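Local coordinates for protein PaaA (Enterobacter agglomerans, PDB 5FF5) that probably activates its peptide substrate by adenylation, as an E1-like (ThiF family) enzyme acting in formation of the bicyclic core of pantocin A, at residues Lys11-Ala19 with Ile110-Ala118; Ile156-Asp165 with Asn201-Phe210. All coordinates share one frame; numbering follows the deposited sequence.

Interaction 1 of 2, residues Lys11-Ala19 with Ile110-Ala118; sequences KESHHIILA and ILQFSLIDA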
ATOM      1  N   LYS A  11       7.393   0.535 -28.053  1.00 64.07           N
ATOM      2  CA  LYS A  11       7.674  -0.117 -26.770  1.00 64.26           C
ATOM      3  C   LYS A  11       6.493   0.118 -25.855  1.00 58.54           C
ATOM      4  O   LYS A  11       6.378   1.172 -25.236  1.00 55.91           O
ATOM      5  CB  LYS A  11       8.959   0.426 -26.153  1.00 55.49           C
ATOM      6  CG  LYS A  11       9.583  -0.443 -25.090  1.00 57.37           C
ATOM      7  CD  LYS A  11      11.004   0.058 -24.775  1.00 71.39           C
ATOM      8  CE  LYS A  11      11.611  -0.585 -23.517  1.00 70.67           C
ATOM      9  NZ  LYS A  11      12.613   0.320 -22.835  1.00 64.90           N
ATOM     10  N   GLU A  12       5.657  -0.911 -25.733  1.00 72.15           N
ATOM     11  CA  GLU A  12       4.290  -0.802 -25.207  1.00 66.81           C
ATOM     12  C   GLU A  12       4.202  -0.302 -23.779  1.00 55.29           C
ATOM     13  O   GLU A  12       3.116  -0.107 -23.247  1.00 58.05           O
ATOM     14  CB  GLU A  12       3.590  -2.157 -25.337  1.00 65.54           C
ATOM     15  CG  GLU A  12       3.925  -2.839 -26.667  1.00 79.59           C
ATOM     16  CD  GLU A  12       2.896  -3.857 -27.117  1.00 82.92           C
ATOM     17  OE1 GLU A  12       3.233  -5.069 -27.151  1.00 75.36           O
ATOM     18  OE2 GLU A  12       1.767  -3.431 -27.467  1.00 78.05           O
ATOM     19  N   SER A  13       5.351  -0.096 -23.161  1.00 53.73           N
ATOM     20  CA  SER A  13       5.397   0.603 -21.892  1.00 57.25           C
ATOM     21  C   SER A  13       5.221   2.111 -22.059  1.00 54.22           C
ATOM     22  O   SER A  13       4.597   2.771 -21.226  1.00 55.20           O
ATOM     23  CB  SER A  13       6.720   0.304 -21.183  1.00 67.06           C
ATOM     24  OG  SER A  13       7.779   0.189 -22.119  1.00 70.66           O
ATOM     25  N   HIS A  14       5.757   2.649 -23.150  1.00 62.13           N
ATOM     26  CA  HIS A  14       5.802   4.099 -23.328  1.00 65.41           C
ATOM     27  C   HIS A  14       4.641   4.694 -24.111  1.00 60.44           C
ATOM     28  O   HIS A  14       4.236   4.198 -25.154  1.00 64.14           O
ATOM     29  CB  HIS A  14       7.108   4.521 -24.004  1.00 56.63           C
ATOM     30  CG  HIS A  14       8.332   4.077 -23.271  1.00 62.44           C
ATOM     31  ND1 HIS A  14       8.828   2.796 -23.363  1.00 61.87           N
ATOM     32  CD2 HIS A  14       9.137   4.734 -22.404  1.00 69.52           C
ATOM     33  CE1 HIS A  14       9.898   2.688 -22.594  1.00 65.23           C
ATOM     34  NE2 HIS A  14      10.108   3.851 -22.000  1.00 66.37           N
ATOM     35  N   HIS A  15       4.141   5.799 -23.582  1.00 62.01           N
ATOM     36  CA  HIS A  15       3.131   6.579 -24.230  1.00 54.16           C
ATOM     37  C   HIS A  15       3.883   7.510 -25.137  1.00 59.24           C
ATOM     38  O   HIS A  15       5.046   7.807 -24.890  1.00 66.64           O
ATOM     39  CB  HIS A  15       2.339   7.373 -23.212  1.00 55.80           C
ATOM     40  CG  HIS A  15       1.093   6.700 -22.741  1.00 59.97           C
ATOM     41  ND1 HIS A  15       0.202   6.101 -23.606  1.00 63.37           N
ATOM     42  CD2 HIS A  15       0.578   6.539 -21.501  1.00 60.42           C
ATOM     43  CE1 HIS A  15      -0.811   5.605 -22.917  1.00 63.57           C
ATOM     44  NE2 HIS A  15      -0.603   5.851 -21.636  1.00 65.14           N
ATOM     45  N   ILE A  16       3.237   8.023 -26.163  1.00 56.59           N
ATOM     46  CA  ILE A  16       3.888   9.074 -26.913  1.00 60.57           C
ATOM     47  C   ILE A  16       3.130  10.353 -26.644  1.00 57.55           C
ATOM     48  O   ILE A  16       2.029  10.538 -27.148  1.00 57.78           O
ATOM     49  CB  ILE A  16       3.934   8.784 -28.407  1.00 62.87           C
ATOM     50  CG1 ILE A  16       4.513   7.383 -28.645  1.00 56.96           C
ATOM     51  CG2 ILE A  16       4.762   9.856 -29.109  1.00 58.47           C
ATOM     52  CD1 ILE A  16       4.765   7.065 -30.105  1.00 52.15           C
ATOM     53  N   ILE A  17       3.728  11.213 -25.820  1.00 54.29           N
ATOM     54  CA  ILE A  17       3.057  12.392 -25.295  1.00 51.98           C
ATOM     55  C   ILE A  17       3.156  13.598 -26.238  1.00 58.35           C
ATOM     56  O   ILE A  17       4.166  13.781 -26.928  1.00 55.06           O
ATOM     57  CB  ILE A  17       3.631  12.761 -23.928  1.00 52.55           C
ATOM     58  CG1 ILE A  17       3.691  11.524 -23.044  1.00 53.48           C
ATOM     59  CG2 ILE A  17       2.774  13.804 -23.248  1.00 58.61           C
ATOM     60  CD1 ILE A  17       3.687  11.855 -21.582  1.00 55.97           C
ATOM     61  N   LEU A  18       2.092  14.406 -26.271  1.00 56.40           N
ATOM     62  CA  LEU A  18       2.028  15.594 -27.127  1.00 46.62           C
ATOM     63  C   LEU A  18       1.923  16.884 -26.317  1.00 47.69           C
ATOM     64  O   LEU A  18       0.843  17.264 -25.843  1.00 46.35           O
ATOM     65  CB  LEU A  18       0.845  15.490 -28.075  1.00 45.91           C
ATOM     66  CG  LEU A  18       0.914  16.408 -29.280  1.00 44.28           C
ATOM     67  CD1 LEU A  18       2.302  16.375 -29.877  1.00 45.01           C
ATOM     68  CD2 LEU A  18      -0.096  15.940 -30.293  1.00 49.60           C
ATOM     69  N   ALA A  19       3.056  17.554 -26.149  1.00 49.32           N
ATOM     70  CA  ALA A  19       3.081  18.781 -25.376  1.00 49.43           C
ATOM     71  C   ALA A  19       2.313  19.855 -26.125  1.00 60.85           C
ATOM     72  O   ALA A  19       2.177  19.798 -27.356  1.00 54.68           O
ATOM     73  CB  ALA A  19       4.493  19.216 -25.118  1.00 50.18           C
ATOM     74  N   ILE A 110       5.306  -5.329 -15.152  1.00 42.09           N
ATOM     75  CA  ILE A 110       6.289  -5.507 -16.196  1.00 42.09           C
ATOM     76  C   ILE A 110       6.484  -4.217 -16.983  1.00 46.23           C
ATOM     77  O   ILE A 110       7.615  -3.889 -17.335  1.00 48.71           O
ATOM     78  CB  ILE A 110       5.895  -6.638 -17.140  1.00 42.09           C
ATOM     79  CG1 ILE A 110       6.115  -7.986 -16.442  1.00 45.22           C
ATOM     80  CG2 ILE A 110       6.724  -6.572 -18.387  1.00 42.09           C
ATOM     81  CD1 ILE A 110       5.744  -9.213 -17.260  1.00 42.09           C
ATOM     82  N   LEU A 111       5.399  -3.475 -17.236  1.00 47.72           N
ATOM     83  CA  LEU A 111       5.481  -2.164 -17.901  1.00 43.76           C
ATOM     84  C   LEU A 111       6.287  -1.190 -17.085  1.00 49.40           C
ATOM     85  O   LEU A 111       7.077  -0.430 -17.617  1.00 60.22           O
ATOM     86  CB  LEU A 111       4.104  -1.551 -18.128  1.00 44.33           C
ATOM     87  CG  LEU A 111       3.124  -2.277 -19.041  1.00 44.27           C
ATOM     88  CD1 LEU A 111       1.888  -1.440 -19.162  1.00 42.09           C
ATOM     89  CD2 LEU A 111       3.738  -2.594 -20.384  1.00 42.41           C
ATOM     90  N   GLN A 112       6.087  -1.213 -15.777  1.00 48.92           N
ATOM     91  CA  GLN A 112       6.829  -0.334 -14.895  1.00 44.44           C
ATOM     92  C   GLN A 112       8.329  -0.588 -14.939  1.00 48.90           C
ATOM     93  O   GLN A 112       9.104   0.360 -14.880  1.00 48.42           O
ATOM     94  CB  GLN A 112       6.304  -0.475 -13.482  1.00 46.83           C
ATOM     95  CG  GLN A 112       7.108   0.251 -12.448  1.00 49.85           C
ATOM     96  CD  GLN A 112       6.541   0.027 -11.059  1.00 59.18           C
ATOM     97  OE1 GLN A 112       5.317   0.034 -10.867  1.00 54.22           O
ATOM     98  NE2 GLN A 112       7.422  -0.197 -10.082  1.00 57.58           N
ATOM     99  N   PHE A 113       8.740  -1.855 -15.045  1.00 53.33           N
ATOM    100  CA  PHE A 113      10.167  -2.183 -15.182  1.00 48.93           C
ATOM    101  C   PHE A 113      10.666  -1.642 -16.510  1.00 47.39           C
ATOM    102  O   PHE A 113      11.734  -1.036 -16.587  1.00 47.91           O
ATOM    103  CB  PHE A 113      10.442  -3.700 -15.128  1.00 45.19           C
ATOM    104  CG  PHE A 113       9.904  -4.390 -13.908  1.00 46.06           C
ATOM    105  CD1 PHE A 113       9.837  -3.744 -12.688  1.00 45.68           C
ATOM    106  CD2 PHE A 113       9.424  -5.685 -14.000  1.00 42.09           C
ATOM    107  CE1 PHE A 113       9.310  -4.384 -11.604  1.00 42.09           C
ATOM    108  CE2 PHE A 113       8.903  -6.312 -12.920  1.00 42.09           C
ATOM    109  CZ  PHE A 113       8.839  -5.665 -11.732  1.00 42.09           C
ATOM    110  N   SER A 114       9.881  -1.865 -17.560  1.00 48.01           N
ATOM    111  CA  SER A 114      10.303  -1.491 -18.904  1.00 53.92           C
ATOM    112  C   SER A 114      10.489   0.009 -19.027  1.00 52.37           C
ATOM    113  O   SER A 114      11.208   0.495 -19.894  1.00 55.10           O
ATOM    114  CB  SER A 114       9.285  -1.964 -19.936  1.00 50.66           C
ATOM    115  OG  SER A 114       9.706  -1.616 -21.242  1.00 53.75           O
ATOM    116  N   LEU A 115       9.841   0.731 -18.130  1.00 51.85           N
ATOM    117  CA  LEU A 115       9.883   2.180 -18.133  1.00 56.97           C
ATOM    118  C   LEU A 115      11.187   2.769 -17.611  1.00 50.88           C
ATOM    119  O   LEU A 115      11.714   3.714 -18.188  1.00 63.24           O
ATOM    120  CB  LEU A 115       8.714   2.714 -17.307  1.00 65.22           C
ATOM    121  CG  LEU A 115       8.199   4.103 -17.639  1.00 56.00           C
ATOM    122  CD1 LEU A 115       7.589   4.059 -19.030  1.00 59.23           C
ATOM    123  CD2 LEU A 115       7.192   4.504 -16.576  1.00 54.08           C
ATOM    124  N   ILE A 116      11.717   2.218 -16.528  1.00 49.26           N
ATOM    125  CA  ILE A 116      12.944   2.769 -15.976  1.00 47.39           C
ATOM    126  C   ILE A 116      14.139   1.987 -16.455  1.00 42.25           C
ATOM    127  O   ILE A 116      15.207   2.546 -16.614  1.00 57.75           O
ATOM    128  CB  ILE A 116      12.931   2.808 -14.463  1.00 52.24           C
ATOM    129  CG1 ILE A 116      11.693   3.556 -13.978  1.00 55.43           C
ATOM    130  CG2 ILE A 116      14.183   3.520 -13.958  1.00 57.36           C
ATOM    131  CD1 ILE A 116      11.880   4.210 -12.623  1.00 64.39           C
ATOM    132  N   ASP A 117      13.974   0.688 -16.608  1.00 42.09           N
ATOM    133  CA  ASP A 117      14.988  -0.143 -17.226  1.00 44.91           C
ATOM    134  C   ASP A 117      16.442   0.192 -16.862  1.00 50.97           C
ATOM    135  O   ASP A 117      17.244   0.464 -17.746  1.00 55.65           O
ATOM    136  CB  ASP A 117      14.839  -0.052 -18.725  1.00 45.51           C
ATOM    137  CG  ASP A 117      15.382  -1.255 -19.421  1.00 57.81           C
ATOM    138  OD1 ASP A 117      16.272  -1.917 -18.842  1.00 61.76           O
ATOM    139  OD2 ASP A 117      14.961  -1.515 -20.568  1.00 68.35           O
ATOM    140  N   ALA A 118      16.783   0.205 -15.578  1.00 54.06           N
ATOM    141  CA  ALA A 118      18.144   0.552 -15.155  1.00 51.96           C
ATOM    142  C   ALA A 118      19.213  -0.490 -15.533  1.00 59.08           C
ATOM    143  O   ALA A 118      20.355  -0.130 -15.815  1.00 59.60           O
ATOM    144  CB  ALA A 118      18.173   0.795 -13.673  1.00 47.36           C
TER
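The imidazole of His-14 carries CD1 of Leu-115 over one face, a CH-pi contact with the methyl 4.1 Å from the ring centroid and set toward the rim. At the ring edge, in plane, lies the carbonyl O of Lys-11, to which His-14 ND1 gives a weak hydrogen bond. Lys-11 to His-14 form a type I beta turn, which leads into strand 16-18 of the N-terminal domain and rests against helix 107-116 of the ThiF-type part. On the helix flank, Leu-111 CD2 lies alongside the turn backbone, 3.8 Å from Glu-12 O. The charged end of Lys-11 makes a long salt bridge to Asp-117, whose OD1 is held by Tyr-126 and the amide of Gln-121. Beyond the turn, His-15 stacks on Phe-313 of the second subunit. Two bonds reach Ser-114. Its OG, swung anti to the backbone N (chi1 -179°), meets Ser-13 OG at 2.8 Å, while the extended Lys-11 chain passes this hydroxyl and brings NZ to Ser-114 O at 3.3 Å, in the carbonyl plane.

Interaction 2 of 2, residues Ile156-Asp165 with Asn201-Phe210; sequences IGTLRLIDGD and NVHVETFFEF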
ATOM      1  N   ILE A 156       6.843 -13.080  -6.745  1.00 44.42           N
ATOM      2  CA  ILE A 156       8.003 -13.676  -6.062  1.00 44.92           C
ATOM      3  C   ILE A 156       8.027 -15.173  -6.321  1.00 42.09           C
ATOM      4  O   ILE A 156       6.987 -15.817  -6.403  1.00 42.09           O
ATOM      5  CB  ILE A 156       7.982 -13.450  -4.530  1.00 42.17           C
ATOM      6  CG1 ILE A 156       9.394 -13.350  -3.975  1.00 42.09           C
ATOM      7  CG2 ILE A 156       7.191 -14.535  -3.818  1.00 42.09           C
ATOM      8  CD1 ILE A 156      10.052 -12.031  -4.274  1.00 42.55           C
ATOM      9  N   GLY A 157       9.209 -15.729  -6.498  1.00 42.09           N
ATOM     10  CA  GLY A 157       9.287 -17.139  -6.827  1.00 45.16           C
ATOM     11  C   GLY A 157       8.797 -18.081  -5.734  1.00 42.09           C
ATOM     12  O   GLY A 157       7.907 -18.896  -5.963  1.00 42.09           O
ATOM     13  N   THR A 158       9.395 -17.976  -4.549  1.00 48.70           N
ATOM     14  CA  THR A 158       9.083 -18.861  -3.433  1.00 42.09           C
ATOM     15  C   THR A 158       9.020 -18.080  -2.126  1.00 42.09           C
ATOM     16  O   THR A 158       9.816 -17.175  -1.886  1.00 43.55           O
ATOM     17  CB  THR A 158      10.115 -19.978  -3.291  1.00 46.95           C
ATOM     18  OG1 THR A 158      10.290 -20.637  -4.548  1.00 50.63           O
ATOM     19  CG2 THR A 158       9.672 -20.977  -2.234  1.00 50.09           C
ATOM     20  N   LEU A 159       8.085 -18.453  -1.267  1.00 42.20           N
ATOM     21  CA  LEU A 159       7.973 -17.843   0.042  1.00 43.80           C
ATOM     22  C   LEU A 159       8.224 -18.864   1.125  1.00 49.13           C
ATOM     23  O   LEU A 159       7.597 -19.913   1.121  1.00 51.41           O
ATOM     24  CB  LEU A 159       6.589 -17.210   0.224  1.00 48.13           C
ATOM     25  CG  LEU A 159       6.343 -15.816  -0.371  1.00 48.35           C
ATOM     26  CD1 LEU A 159       4.929 -15.385  -0.088  1.00 51.41           C
ATOM     27  CD2 LEU A 159       7.306 -14.793   0.201  1.00 42.09           C
ATOM     28  N   ARG A 160       9.168 -18.575   2.022  1.00 52.72           N
ATOM     29  CA  ARG A 160       9.383 -19.396   3.214  1.00 48.86           C
ATOM     30  C   ARG A 160       8.792 -18.696   4.407  1.00 52.69           C
ATOM     31  O   ARG A 160       9.310 -17.665   4.819  1.00 52.17           O
ATOM     32  CB  ARG A 160      10.863 -19.635   3.498  1.00 48.61           C
ATOM     33  CG  ARG A 160      11.642 -20.244   2.375  1.00 59.56           C
ATOM     34  CD  ARG A 160      13.091 -20.467   2.782  1.00 54.26           C
ATOM     35  NE  ARG A 160      13.264 -21.632   3.644  1.00 53.86           N
ATOM     36  CZ  ARG A 160      13.377 -22.878   3.197  1.00 55.70           C
ATOM     37  NH1 ARG A 160      13.319 -23.118   1.891  1.00 49.17           N
ATOM     38  NH2 ARG A 160      13.547 -23.882   4.052  1.00 53.28           N
ATOM     39  N   LEU A 161       7.724 -19.249   4.974  1.00 59.01           N
ATOM     40  CA  LEU A 161       7.072 -18.616   6.115  1.00 50.09           C
ATOM     41  C   LEU A 161       7.442 -19.372   7.375  1.00 54.15           C
ATOM     42  O   LEU A 161       7.340 -20.591   7.410  1.00 54.79           O
ATOM     43  CB  LEU A 161       5.558 -18.583   5.950  1.00 43.72           C
ATOM     44  CG  LEU A 161       5.016 -18.068   4.629  1.00 42.09           C
ATOM     45  CD1 LEU A 161       3.527 -18.224   4.674  1.00 45.30           C
ATOM     46  CD2 LEU A 161       5.411 -16.622   4.427  1.00 42.09           C
ATOM     47  N   ILE A 162       7.843 -18.634   8.409  1.00 58.01           N
ATOM     48  CA  ILE A 162       8.290 -19.207   9.676  1.00 49.31           C
ATOM     49  C   ILE A 162       7.439 -18.679  10.817  1.00 42.09           C
ATOM     50  O   ILE A 162       7.533 -17.509  11.150  1.00 47.18           O
ATOM     51  CB  ILE A 162       9.771 -18.826   9.964  1.00 46.17           C
ATOM     52  CG1 ILE A 162      10.613 -18.846   8.687  1.00 43.76           C
ATOM     53  CG2 ILE A 162      10.346 -19.660  11.078  1.00 44.45           C
ATOM     54  CD1 ILE A 162      10.356 -20.033   7.804  1.00 48.89           C
ATOM     55  N   ASP A 163       6.642 -19.525  11.450  1.00 42.09           N
ATOM     56  CA  ASP A 163       5.807 -19.045  12.544  1.00 42.09           C
ATOM     57  C   ASP A 163       5.107 -20.152  13.335  1.00 59.05           C
ATOM     58  O   ASP A 163       4.582 -21.117  12.767  1.00 55.63           O
ATOM     59  CB  ASP A 163       4.773 -18.080  11.983  1.00 51.72           C
ATOM     60  CG  ASP A 163       4.037 -17.317  13.056  1.00 59.00           C
ATOM     61  OD1 ASP A 163       3.171 -17.932  13.723  1.00 60.43           O
ATOM     62  OD2 ASP A 163       4.319 -16.106  13.220  1.00 54.09           O
ATOM     63  N   GLY A 164       5.078 -19.996  14.656  1.00 61.44           N
ATOM     64  CA  GLY A 164       4.486 -21.005  15.516  1.00 54.80           C
ATOM     65  C   GLY A 164       3.114 -20.663  16.077  1.00 58.83           C
ATOM     66  O   GLY A 164       2.589 -21.400  16.921  1.00 50.26           O
ATOM     67  N   ASP A 165       2.533 -19.545  15.633  1.00 55.79           N
ATOM     68  CA  ASP A 165       1.233 -19.120  16.163  1.00 50.85           C
ATOM     69  C   ASP A 165       0.032 -19.658  15.423  1.00 52.55           C
ATOM     70  O   ASP A 165       0.133 -20.250  14.344  1.00 54.94           O
ATOM     71  CB  ASP A 165       1.099 -17.606  16.176  1.00 55.02           C
ATOM     72  CG  ASP A 165       1.685 -16.978  17.408  1.00 66.81           C
ATOM     73  OD1 ASP A 165       1.824 -17.696  18.423  1.00 71.41           O
ATOM     74  OD2 ASP A 165       1.959 -15.750  17.368  1.00 75.21           O
ATOM     75  N   ASN A 201       1.106 -19.393  -8.624  1.00 48.99           N
ATOM     76  CA  ASN A 201       2.442 -19.640  -9.158  1.00 46.04           C
ATOM     77  C   ASN A 201       3.548 -19.533  -8.126  1.00 50.45           C
ATOM     78  O   ASN A 201       4.701 -19.868  -8.399  1.00 52.23           O
ATOM     79  CB  ASN A 201       2.730 -18.668 -10.292  1.00 45.94           C
ATOM     80  CG  ASN A 201       1.647 -18.660 -11.315  1.00 49.88           C
ATOM     81  OD1 ASN A 201       1.339 -17.631 -11.904  1.00 58.77           O
ATOM     82  ND2 ASN A 201       1.023 -19.808 -11.514  1.00 61.01           N
ATOM     83  N   VAL A 202       3.193 -19.042  -6.948  1.00 42.09           N
ATOM     84  CA  VAL A 202       4.131 -18.939  -5.846  1.00 43.24           C
ATOM     85  C   VAL A 202       4.222 -20.246  -5.046  1.00 48.87           C
ATOM     86  O   VAL A 202       3.197 -20.804  -4.657  1.00 51.04           O
ATOM     87  CB  VAL A 202       3.722 -17.812  -4.912  1.00 48.29           C
ATOM     88  CG1 VAL A 202       4.705 -17.707  -3.746  1.00 45.65           C
ATOM     89  CG2 VAL A 202       3.678 -16.533  -5.681  1.00 43.75           C
ATOM     90  N   HIS A 203       5.436 -20.746  -4.817  1.00 50.72           N
ATOM     91  CA  HIS A 203       5.624 -21.932  -3.975  1.00 47.17           C
ATOM     92  C   HIS A 203       5.750 -21.501  -2.533  1.00 42.09           C
ATOM     93  O   HIS A 203       6.572 -20.656  -2.209  1.00 45.95           O
ATOM     94  CB  HIS A 203       6.881 -22.721  -4.368  1.00 42.09           C
ATOM     95  CG  HIS A 203       6.941 -23.080  -5.817  1.00 61.10           C
ATOM     96  ND1 HIS A 203       7.863 -22.531  -6.683  1.00 73.85           N
ATOM     97  CD2 HIS A 203       6.178 -23.916  -6.560  1.00 72.08           C
ATOM     98  CE1 HIS A 203       7.670 -23.016  -7.898  1.00 77.48           C
ATOM     99  NE2 HIS A 203       6.653 -23.858  -7.851  1.00 83.96           N
ATOM    100  N   VAL A 204       4.984 -22.116  -1.646  1.00 46.91           N
ATOM    101  CA  VAL A 204       5.082 -21.742  -0.243  1.00 49.03           C
ATOM    102  C   VAL A 204       5.579 -22.900   0.653  1.00 45.05           C
ATOM    103  O   VAL A 204       4.975 -23.972   0.751  1.00 42.09           O
ATOM    104  CB  VAL A 204       3.741 -21.216   0.268  1.00 42.09           C
ATOM    105  CG1 VAL A 204       3.873 -20.784   1.713  1.00 48.74           C
ATOM    106  CG2 VAL A 204       3.297 -20.069  -0.581  1.00 42.09           C
ATOM    107  N   GLU A 205       6.696 -22.641   1.318  1.00 49.81           N
ATOM    108  CA  GLU A 205       7.299 -23.577   2.254  1.00 48.82           C
ATOM    109  C   GLU A 205       7.031 -23.052   3.649  1.00 50.74           C
ATOM    110  O   GLU A 205       7.393 -21.911   3.977  1.00 48.96           O
ATOM    111  CB  GLU A 205       8.799 -23.709   1.989  1.00 42.09           C
ATOM    112  CG  GLU A 205       9.112 -24.279   0.619  1.00 42.49           C
ATOM    113  CD  GLU A 205      10.565 -24.098   0.209  1.00 61.83           C
ATOM    114  OE1 GLU A 205      11.356 -23.603   1.033  1.00 64.66           O
ATOM    115  OE2 GLU A 205      10.921 -24.433  -0.946  1.00 70.65           O
ATOM    116  N   THR A 206       6.405 -23.887   4.471  1.00 47.51           N
ATOM    117  CA  THR A 206       5.910 -23.433   5.761  1.00 51.24           C
ATOM    118  C   THR A 206       6.586 -24.166   6.914  1.00 47.70           C
ATOM    119  O   THR A 206       6.836 -25.355   6.849  1.00 49.00           O
ATOM    120  CB  THR A 206       4.391 -23.609   5.873  1.00 55.21           C
ATOM    121  OG1 THR A 206       4.028 -24.980   5.630  1.00 51.07           O
ATOM    122  CG2 THR A 206       3.690 -22.662   4.889  1.00 47.86           C
ATOM    123  N   PHE A 207       6.950 -23.420   7.939  1.00 47.52           N
ATOM    124  CA  PHE A 207       7.531 -24.016   9.112  1.00 42.09           C
ATOM    125  C   PHE A 207       6.759 -23.632  10.360  1.00 48.21           C
ATOM    126  O   PHE A 207       6.898 -22.537  10.876  1.00 43.66           O
ATOM    127  CB  PHE A 207       8.982 -23.604   9.212  1.00 42.09           C
ATOM    128  CG  PHE A 207       9.779 -24.011   8.025  1.00 52.12           C
ATOM    129  CD1 PHE A 207      10.334 -25.277   7.948  1.00 53.64           C
ATOM    130  CD2 PHE A 207       9.947 -23.149   6.961  1.00 47.18           C
ATOM    131  CE1 PHE A 207      11.058 -25.659   6.841  1.00 51.47           C
ATOM    132  CE2 PHE A 207      10.674 -23.536   5.851  1.00 45.07           C
ATOM    133  CZ  PHE A 207      11.223 -24.786   5.790  1.00 42.89           C
ATOM    134  N   PHE A 208       5.985 -24.572  10.883  1.00 55.47           N
ATOM    135  CA  PHE A 208       5.190 -24.271  12.049  1.00 51.26           C
ATOM    136  C   PHE A 208       6.073 -24.341  13.270  1.00 54.45           C
ATOM    137  O   PHE A 208       6.113 -25.360  13.952  1.00 50.60           O
ATOM    138  CB  PHE A 208       4.002 -25.217  12.177  1.00 48.49           C
ATOM    139  CG  PHE A 208       3.173 -24.958  13.391  1.00 53.18           C
ATOM    140  CD1 PHE A 208       2.907 -23.659  13.785  1.00 57.04           C
ATOM    141  CD2 PHE A 208       2.615 -25.997  14.109  1.00 49.88           C
ATOM    142  CE1 PHE A 208       2.140 -23.400  14.903  1.00 51.09           C
ATOM    143  CE2 PHE A 208       1.841 -25.739  15.223  1.00 46.66           C
ATOM    144  CZ  PHE A 208       1.605 -24.435  15.620  1.00 45.43           C
ATOM    145  N   GLU A 209       6.822 -23.264  13.501  1.00 52.91           N
ATOM    146  CA  GLU A 209       7.707 -23.160  14.652  1.00 50.15           C
ATOM    147  C   GLU A 209       8.187 -21.730  14.820  1.00 52.69           C
ATOM    148  O   GLU A 209       8.192 -20.981  13.857  1.00 58.39           O
ATOM    149  CB  GLU A 209       8.898 -24.072  14.459  1.00 49.55           C
ATOM    150  CG  GLU A 209       9.888 -23.560  13.425  1.00 50.35           C
ATOM    151  CD  GLU A 209      11.084 -24.488  13.254  1.00 63.56           C
ATOM    152  OE1 GLU A 209      10.944 -25.477  12.499  1.00 59.43           O
ATOM    153  OE2 GLU A 209      12.142 -24.253  13.898  1.00 64.66           O
ATOM    154  N   PHE A 210       8.643 -21.353  16.011  1.00 58.69           N
ATOM    155  CA  PHE A 210       9.276 -20.040  16.161  1.00 61.53           C
ATOM    156  C   PHE A 210      10.778 -20.154  15.924  1.00 60.53           C
ATOM    157  O   PHE A 210      11.339 -21.250  15.935  1.00 74.37           O
ATOM    158  CB  PHE A 210       9.012 -19.413  17.531  1.00 55.72           C
ATOM    159  CG  PHE A 210       7.570 -19.083  17.792  1.00 65.36           C
ATOM    160  CD1 PHE A 210       6.999 -17.947  17.218  1.00 72.42           C
ATOM    161  CD2 PHE A 210       6.793 -19.871  18.630  1.00 60.21           C
ATOM    162  CE1 PHE A 210       5.671 -17.609  17.458  1.00 70.37           C
ATOM    163  CE2 PHE A 210       5.456 -19.544  18.874  1.00 65.63           C
ATOM    164  CZ  PHE A 210       4.894 -18.411  18.290  1.00 69.32           C
TER
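The ring of Phe-210 lies flat over Gly-164, whose CA sits 3.8 Å from the ring centroid and 13° off its normal, a CH-pi contact made beyond the end of the paired strands. Asp-165 reaches the same ring at its edge, OD1 in plane, with the carboxylate turned nearly perpendicular to it. Before this point the backbones run parallel, Thr-158 to Ile-162 against His-203 to Phe-207, and six hydrogen bonds stitch them from His-203 N to Gly-157 O through to Asp-163 N and Phe-207 O. Leu-159 N and O both take part, bonding to His-203 O and Glu-205 N at 2.8 and 2.9 Å.

On one face of the sheet Leu-159 and Leu-161 meet Val-204; Leu-161 CD1 lies 3.9 Å from Val-204 CG1, and helix 187-198 packs over them. On the other, Ile-162 and Phe-207 run alongside each other, and both touch Leu-221 of helix 215-222. Arg-160, bent at chi3 (77°), brings its guanidinium obliquely to the Phe-207 ring and close to Glu-205; that salt bridge is modelled too close for its length to be trusted, whereas NE is bound by Leu-221 O.

Asp-163 OD1 accepts from Asp-165 N at 2.6 Å, an Asx turn, while OD2 takes the amide of Met-140 in the glycine-rich loop after strand 134-138. Two parallel strands joined through helix 187-198 form a beta-alpha-beta crossover, and Asp-163, just after strand 158-162 and beside a GxGxxG-like loop, is consistent with the Rossmann-type nucleotide-binding fold of the ThiF family.

Both segments of interaction 1 come earlier in the chain than those of interaction 2, and the two contacts lie on opposite sides of the chain's centre, with centres 35 Å apart and nearest atoms about 9 Å apart, so they do not touch. They illustrate two levels of construction. Interaction 1 joins separate parts, the N-terminal domain with its small antiparallel sheet and helix 107-116 of the ThiF-type part, in a region that the second subunit also reaches. Interaction 2 is internal to the ThiF-type part: strand 203-207 is the outermost strand at one end of its mixed sheet, with 158-162 next to it and 134-138 beyond. One contact thus ties the N-terminal part to the ThiF-type part, and the other builds an edge of the latter's sheet.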